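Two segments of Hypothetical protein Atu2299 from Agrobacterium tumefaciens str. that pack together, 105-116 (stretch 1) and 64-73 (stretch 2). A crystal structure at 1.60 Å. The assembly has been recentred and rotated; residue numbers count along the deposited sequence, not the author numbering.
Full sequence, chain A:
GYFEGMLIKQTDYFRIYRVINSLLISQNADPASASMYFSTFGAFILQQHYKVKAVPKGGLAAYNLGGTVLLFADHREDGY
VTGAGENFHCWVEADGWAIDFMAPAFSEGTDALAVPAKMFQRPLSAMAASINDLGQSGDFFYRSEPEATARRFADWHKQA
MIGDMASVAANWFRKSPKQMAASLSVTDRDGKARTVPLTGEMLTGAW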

# COMPACT_ATOMS: atom_id res chain seq x y z
N ALA A 105 3.53 -7.16 -2.01
CA ALA A 105 3.11 -8.22 -1.10
C ALA A 105 2.00 -9.10 -1.68
O ALA A 105 1.53 -10.02 -1.00
CB ALA A 105 2.67 -7.62 0.23
N PHE A 106 1.57 -8.81 -2.90
CA PHE A 106 0.45 -9.55 -3.49
C PHE A 106 0.76 -11.02 -3.79
O PHE A 106 -0.14 -11.79 -4.10
CB PHE A 106 -0.06 -8.88 -4.76
CG PHE A 106 -0.83 -7.59 -4.53
CD1 PHE A 106 -1.26 -7.19 -3.26
CD2 PHE A 106 -1.17 -6.79 -5.62
CE1 PHE A 106 -1.99 -6.00 -3.09
CE2 PHE A 106 -1.90 -5.61 -5.45
CZ PHE A 106 -2.30 -5.22 -4.20
N SER A 107 2.03 -11.41 -3.71
CA SER A 107 2.38 -12.83 -3.86
C SER A 107 1.82 -13.68 -2.73
O SER A 107 1.53 -14.87 -2.92
CB SER A 107 3.88 -13.00 -3.93
OG SER A 107 4.43 -12.04 -4.83
N GLU A 108 1.68 -13.10 -1.54
CA GLU A 108 1.19 -13.83 -0.38
C GLU A 108 -0.31 -14.00 -0.50
O GLU A 108 -1.03 -13.05 -0.81
CB GLU A 108 1.50 -13.07 0.90
CG GLU A 108 2.96 -12.71 1.08
CD GLU A 108 3.23 -12.05 2.42
OE1 GLU A 108 2.71 -12.53 3.45
OE2 GLU A 108 3.97 -11.04 2.44
N GLY A 109 -0.77 -15.22 -0.27
CA GLY A 109 -2.20 -15.49 -0.26
C GLY A 109 -2.79 -15.74 -1.63
O GLY A 109 -4.00 -15.91 -1.76
N THR A 110 -1.96 -15.80 -2.67
CA THR A 110 -2.50 -15.93 -4.02
C THR A 110 -2.16 -17.28 -4.66
O THR A 110 -2.66 -17.59 -5.75
CB THR A 110 -2.09 -14.74 -4.92
OG1 THR A 110 -0.67 -14.55 -4.82
CG2 THR A 110 -2.81 -13.47 -4.45
N ASP A 111 -1.38 -18.08 -3.94
CA ASP A 111 -1.09 -19.49 -4.28
C ASP A 111 -0.97 -19.74 -5.79
O ASP A 111 0.01 -19.30 -6.40
CB ASP A 111 -2.07 -20.45 -3.56
CG ASP A 111 -3.54 -20.13 -3.84
OD1 ASP A 111 -4.17 -19.44 -3.00
OD2 ASP A 111 -4.07 -20.56 -4.89
N ALA A 112 -1.96 -20.40 -6.38
CA ALA A 112 -1.97 -20.77 -7.80
C ALA A 112 -1.76 -19.62 -8.77
O ALA A 112 -1.24 -19.83 -9.87
CB ALA A 112 -3.28 -21.48 -8.13
N LEU A 113 -2.19 -18.41 -8.38
CA LEU A 113 -2.08 -17.23 -9.24
C LEU A 113 -0.63 -16.82 -9.47
O LEU A 113 -0.33 -16.17 -10.46
CB LEU A 113 -2.88 -16.04 -8.67
CG LEU A 113 -4.38 -16.17 -8.38
CD1 LEU A 113 -4.92 -14.87 -7.78
CD2 LEU A 113 -5.19 -16.55 -9.60
N ALA A 114 0.26 -17.19 -8.55
CA ALA A 114 1.71 -16.96 -8.71
C ALA A 114 1.95 -15.51 -9.11
O ALA A 114 2.52 -15.23 -10.17
CB ALA A 114 2.29 -17.91 -9.76
N VAL A 115 1.44 -14.60 -8.29
CA VAL A 115 1.56 -13.18 -8.58
C VAL A 115 2.97 -12.69 -8.24
O VAL A 115 3.41 -12.86 -7.10
CB VAL A 115 0.50 -12.36 -7.81
CG1 VAL A 115 0.68 -10.86 -8.08
CG2 VAL A 115 -0.88 -12.82 -8.21
N PRO A 116 3.67 -12.11 -9.23
CA PRO A 116 4.98 -11.47 -9.04
C PRO A 116 4.87 -10.23 -8.16
O PRO A 116 3.78 -9.66 -8.03
CB PRO A 116 5.38 -11.03 -10.45
CG PRO A 116 4.50 -11.78 -11.37
CD PRO A 116 3.24 -12.04 -10.64
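Stretch 2 (64-73) NLGGTVLLFA

The contact is a side-chain packing of a β-hairpin against an irregular loop: it is mainly apolar, has no direct hydrogen bond from one stretch to the other, and buries 413 Å² summed over both sides.

Stretch 2 supplies the hairpin. Its first strand, begun earlier in the chain, includes Asn 64 and Leu 65; a type I' turn from Leu 65 to Thr 68 reverses the chain, and a second strand follows from Thr 68. The turn is closed by Leu 65 N to Thr 68 O at 2.7 Å, with a weak return bond from Thr 68 N to Leu 65 O at 3.3 Å, and Gly 67 N donates to Asn 64 OD1 at 2.8 Å. Both central positions have positive phi (63° at Gly 66, 105° at Gly 67), which suits glycine.

Stretch 1 is mostly loop and turn, with a short 3-10 segment at Ala 112 and Leu 113, so no single crossing angle describes the pair. Direction is better read from the closest CA atoms: Thr 110 CA lies 8.2 Å from Leu 70 CA, Leu 113 CA 6.5 Å from Thr 68 CA, and Val 115 CA 6.9 Å from Leu 65 CA. As stretch 1 advances, its partners step back along stretch 2, so the second strand runs roughly against the direction of the loop, and the Val 115 pairing falls on the other strand, before the turn. Separations of this size leave room for side chains between the backbones.

Phe 106 gathers three partners. Leu 70 CD2 sits over one face of its ring, 3.9 Å from the centroid and 24° off the normal, a CH-pi arrangement in which the nearest ring atom, Phe 106 CD2, is 3.6 Å from Leu 70 CD2. Leu 65 CD1 approaches Phe 106 CD2 obliquely at 3.7 Å. The Phe 72 ring is also oblique, with centroids 5.5 Å apart, planes at 52° and Phe 106 CE1 to Phe 72 CZ at 3.7 Å; its CA-to-CB bond points sideways, but the end of the side chain comes nearer.

The same Leu 65 CD1 meets Val 115 CG1 at 3.6 Å, so this methyl bridges two residues of the loop. Leu 70 likewise reaches a second partner, Leu 70 CD1 lying 3.9 Å from Thr 110 CG2. Alternation along the strand explains the pattern: Thr 68 and Leu 70 direct CA-to-CB toward the loop, whereas Val 69 points away.

Near the turn, Leu 113 CD2 lies 4.3 Å from Thr 68 CB. Here water 1 provides a polar link, donating to Thr 68 OG1 at 2.9 Å and to Leu 113 O at 3.2 Å.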

# COMPACT_ATOMS: atom_id res chain seq x y z
N ASN A 64 -5.58 -6.60 -12.98
CA ASN A 64 -5.05 -7.65 -13.83
C ASN A 64 -3.54 -7.61 -13.68
O ASN A 64 -2.90 -6.64 -14.05
CB ASN A 64 -5.44 -7.43 -15.30
CG ASN A 64 -4.80 -8.47 -16.23
OD1 ASN A 64 -3.66 -8.90 -15.99
ND2 ASN A 64 -5.53 -8.87 -17.27
N LEU A 65 -2.98 -8.66 -13.08
CA LEU A 65 -1.54 -8.73 -12.86
C LEU A 65 -0.96 -9.84 -13.73
O LEU A 65 -1.00 -11.01 -13.36
CB LEU A 65 -1.23 -8.93 -11.38
CG LEU A 65 -1.85 -7.87 -10.43
CD1 LEU A 65 -1.63 -8.29 -8.98
CD2 LEU A 65 -1.35 -6.45 -10.69
N GLY A 66 -0.45 -9.45 -14.89
CA GLY A 66 0.21 -10.39 -15.80
C GLY A 66 -0.71 -11.47 -16.33
O GLY A 66 -0.26 -12.59 -16.60
N GLY A 67 -1.99 -11.15 -16.46
CA GLY A 67 -2.98 -12.08 -17.02
C GLY A 67 -3.90 -12.73 -16.00
O GLY A 67 -4.90 -13.35 -16.38
N THR A 68 -3.57 -12.60 -14.72
CA THR A 68 -4.43 -13.12 -13.66
C THR A 68 -5.10 -11.95 -12.96
O THR A 68 -4.44 -10.95 -12.66
CB THR A 68 -3.63 -13.93 -12.60
OG1 THR A 68 -2.59 -13.11 -12.06
CG2 THR A 68 -2.97 -15.14 -13.25
N VAL A 69 -6.40 -12.07 -12.71
CA VAL A 69 -7.13 -11.00 -12.03
C VAL A 69 -7.16 -11.28 -10.54
O VAL A 69 -7.64 -12.34 -10.11
CB VAL A 69 -8.56 -10.80 -12.61
CG1 VAL A 69 -9.43 -9.91 -11.72
CG2 VAL A 69 -8.51 -10.24 -14.03
N LEU A 70 -6.63 -10.34 -9.76
CA LEU A 70 -6.72 -10.37 -8.31
C LEU A 70 -7.91 -9.51 -7.89
O LEU A 70 -7.99 -8.34 -8.27
CB LEU A 70 -5.41 -9.83 -7.71
CG LEU A 70 -5.32 -9.66 -6.19
CD1 LEU A 70 -5.65 -10.95 -5.43
CD2 LEU A 70 -3.91 -9.16 -5.84
N LEU A 71 -8.85 -10.10 -7.14
CA LEU A 71 -10.12 -9.44 -6.86
C LEU A 71 -10.35 -9.31 -5.36
O LEU A 71 -10.56 -10.31 -4.65
CB LEU A 71 -11.29 -10.19 -7.55
CG LEU A 71 -12.71 -9.63 -7.42
CD1 LEU A 71 -12.79 -8.16 -7.77
CD2 LEU A 71 -13.69 -10.43 -8.29
N PHE A 72 -10.27 -8.07 -4.88
CA PHE A 72 -10.55 -7.77 -3.48
C PHE A 72 -12.03 -7.45 -3.35
O PHE A 72 -12.45 -6.29 -3.41
CB PHE A 72 -9.68 -6.63 -2.98
CG PHE A 72 -8.21 -6.92 -2.98
CD1 PHE A 72 -7.63 -7.66 -1.95
CD2 PHE A 72 -7.40 -6.42 -3.97
CE1 PHE A 72 -6.26 -7.91 -1.93
CE2 PHE A 72 -6.00 -6.67 -3.96
CZ PHE A 72 -5.44 -7.42 -2.93
N ALA A 73 -12.81 -8.51 -3.19
CA ALA A 73 -14.26 -8.40 -3.11
C ALA A 73 -14.81 -9.68 -2.50
O ALA A 73 -14.10 -10.69 -2.44
CB ALA A 73 -14.84 -8.22 -4.51
O HOH W 1 0.11 -13.97 -12.69